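Side-chain contact in ASCH domain (PDB 3S9X), which is of unknown function but carries an ASCH domain of the PUA clan, a fold whose relatives commonly bind RNA, so it may bind RNA: residues Q80-W85 with P89-E94. Residues are numbered along the deposited sequence; the frame is centred on the assembly and turned at random.
Sequences QVVTNW and PICIIE
Gln80 pairs with Ile93 through two backbone hydrogen bonds: Gln80 N to Ile93 O at 2.9 Å, and Ile93 N back to Gln80 O. Their side chains run side by side on one face of the sheet, with Gln80 CB 3.9 Å from Ile93 CG1. CG of Gln80 lies anti to the backbone N (chi1 175°) and the chain runs on extended to its amide, where NE2 is hydrogen-bonded to the backbone O of Asp35. Val81 points to the other face, toward helix 8-19. Its CG1 lies beside the Pro89 ring, 3.8 Å from Pro89 CB, while CG2 faces CG1 of Ile92 more loosely. Val82 returns to the face of Gln80. Its CG2 packs 3.7 Å from CG1 of Ile93, and the two side chains cross at about a right angle. Ile93 CG1 sits between its own backbone N and carbonyl (chi1 63°), which turns it toward the first strand. The SG of Cys91 borders the same valine at CB. Ile51 of helix 41-52 touches both Cys91 and Ile93.

These strands form an antiparallel beta hairpin inside the mixed sheet of the ASCH domain. A classic beta bulge interrupts it at Val82, which faces both Ile90 and Cys91. Val82 N donates to Cys91 O. Val82 O accepts Ile90 N at 2.8 Å, in the carbonyl plane, and Cys91 N only weakly at 3.3 Å. Beyond the bulge, Thr83 and Pro89 are a non-hydrogen-bonded pair whose side chains diverge. Thr83 OG1 donates to an in-plane lone pair of Asn84 O at 2.9 Å. Asn84 CB rests 4.1 Å from Ile90 CG1, and its OD1 accepts Lys88 N.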
loop_
_atom_site.group_PDB
_atom_site.type_symbol
_atom_site.label_atom_id
_atom_site.label_comp_id
_atom_site.label_asym_id
_atom_site.label_seq_id
_atom_site.Cartn_x
_atom_site.Cartn_y
_atom_site.Cartn_z
ATOM N N GLN A 80 2.226 8.228 0.275
ATOM C CA GLN A 80 3.181 7.321 -0.342
ATOM C C GLN A 80 3.356 7.749 -1.818
ATOM O O GLN A 80 2.371 7.791 -2.586
ATOM C CB GLN A 80 2.781 5.857 -0.271
ATOM C CG GLN A 80 3.690 4.935 -0.995
ATOM C CD GLN A 80 3.343 3.483 -0.955
ATOM O OE1 GLN A 80 2.564 3.054 -0.085
ATOM N NE2 GLN A 80 3.931 2.690 -1.889
ATOM N N VAL A 81 4.615 7.953 -2.205
ATOM C CA VAL A 81 4.967 8.015 -3.580
ATOM C C VAL A 81 4.981 6.572 -4.067
ATOM O O VAL A 81 5.831 5.770 -3.635
ATOM C CB VAL A 81 6.318 8.738 -3.872
ATOM C CG1 VAL A 81 6.583 8.709 -5.362
ATOM C CG2 VAL A 81 6.320 10.145 -3.236
ATOM N N VAL A 82 4.073 6.265 -4.970
ATOM C CA VAL A 82 3.941 4.919 -5.603
ATOM C C VAL A 82 4.856 4.896 -6.791
ATOM O O VAL A 82 4.647 5.634 -7.746
ATOM C CB VAL A 82 2.487 4.613 -5.970
ATOM C CG1 VAL A 82 2.382 3.220 -6.647
ATOM C CG2 VAL A 82 1.555 4.797 -4.763
ATOM N N THR A 83 5.906 4.090 -6.719
ATOM C CA THR A 83 6.812 3.935 -7.844
ATOM C C THR A 83 6.518 2.622 -8.582
ATOM O O THR A 83 5.811 1.729 -8.057
ATOM C CB THR A 83 8.265 3.927 -7.401
ATOM O OG1 THR A 83 8.611 2.704 -6.791
ATOM C CG2 THR A 83 8.602 5.093 -6.424
ATOM N N ASN A 84 7.061 2.518 -9.778
ATOM C CA ASN A 84 7.145 1.249 -10.412
ATOM C C ASN A 84 8.313 0.454 -9.869
ATOM O O ASN A 84 8.981 0.843 -8.921
ATOM C CB ASN A 84 7.119 1.394 -11.945
ATOM C CG ASN A 84 8.393 1.970 -12.533
ATOM O OD1 ASN A 84 9.406 2.129 -11.827
ATOM N ND2 ASN A 84 8.304 2.329 -13.817
ATOM N N TRP A 85 8.539 -0.738 -10.426
ATOM C CA TRP A 85 9.594 -1.610 -9.954
ATOM C C TRP A 85 10.955 -0.947 -9.899
ATOM O O TRP A 85 11.742 -1.285 -9.015
ATOM C CB TRP A 85 9.604 -2.863 -10.853
ATOM C CG TRP A 85 10.621 -3.922 -10.531
ATOM C CD1 TRP A 85 11.736 -4.192 -11.240
ATOM C CD2 TRP A 85 10.608 -4.858 -9.451
ATOM N NE1 TRP A 85 12.401 -5.303 -10.708
ATOM C CE2 TRP A 85 11.705 -5.715 -9.609
ATOM C CE3 TRP A 85 9.720 -5.077 -8.369
ATOM C CZ2 TRP A 85 11.981 -6.739 -8.743
ATOM C CZ3 TRP A 85 10.013 -6.157 -7.500
ATOM C CH2 TRP A 85 11.103 -6.984 -7.741
ATOM N N PRO A 89 8.671 7.376 -10.130
ATOM C CA PRO A 89 7.350 7.778 -9.511
ATOM C C PRO A 89 6.210 7.688 -10.525
ATOM O O PRO A 89 6.381 8.231 -11.647
ATOM C CB PRO A 89 7.621 9.188 -9.026
ATOM C CG PRO A 89 9.129 9.245 -8.786
ATOM C CD PRO A 89 9.698 8.420 -9.966
ATOM N N ILE A 90 5.109 7.061 -10.115
ATOM C CA ILE A 90 3.940 6.961 -11.008
ATOM C C ILE A 90 2.796 7.858 -10.440
ATOM O O ILE A 90 2.150 8.589 -11.180
ATOM C CB ILE A 90 3.477 5.512 -11.080
ATOM C CG1 ILE A 90 4.591 4.588 -11.700
ATOM C CG2 ILE A 90 2.124 5.430 -11.843
ATOM C CD1 ILE A 90 5.108 5.039 -13.028
ATOM N N CYS A 91 2.551 7.808 -9.140
ATOM C CA CYS A 91 1.503 8.623 -8.530
ATOM C C CYS A 91 1.810 8.738 -7.023
ATOM O O CYS A 91 2.719 8.142 -6.526
ATOM C CB CYS A 91 0.120 8.087 -8.832
ATOM S SG CYS A 91 -0.229 6.483 -8.128
ATOM N N ILE A 92 1.003 9.570 -6.361
ATOM C CA ILE A 92 1.092 9.708 -4.929
ATOM C C ILE A 92 -0.306 9.356 -4.354
ATOM O O ILE A 92 -1.305 9.905 -4.845
ATOM C CB ILE A 92 1.536 11.120 -4.446
ATOM C CG1 ILE A 92 2.827 11.503 -5.146
ATOM C CG2 ILE A 92 1.679 11.177 -2.920
ATOM C CD1 ILE A 92 3.407 12.865 -4.788
ATOM N N ILE A 93 -0.319 8.544 -3.305
ATOM C CA ILE A 93 -1.517 8.172 -2.625
ATOM C C ILE A 93 -1.546 8.691 -1.214
ATOM O O ILE A 93 -0.474 8.881 -0.613
ATOM C CB ILE A 93 -1.790 6.685 -2.673
ATOM C CG1 ILE A 93 -0.698 5.870 -1.971
ATOM C CG2 ILE A 93 -2.063 6.177 -4.090
ATOM C CD1 ILE A 93 -0.892 4.383 -1.831
ATOM N N GLU A 94 -2.763 8.930 -0.682
ATOM C CA GLU A 94 -2.975 9.392 0.697
ATOM C C GLU A 94 -3.876 8.326 1.335
ATOM O O GLU A 94 -4.944 7.959 0.806
ATOM C CB GLU A 94 -3.721 10.745 0.743
ATOM C CG GLU A 94 -3.888 11.251 2.159
ATOM C CD GLU A 94 -4.446 12.627 2.208
ATOM O OE1 GLU A 94 -4.179 13.464 1.324
ATOM O OE2 GLU A 94 -5.075 12.924 3.263
#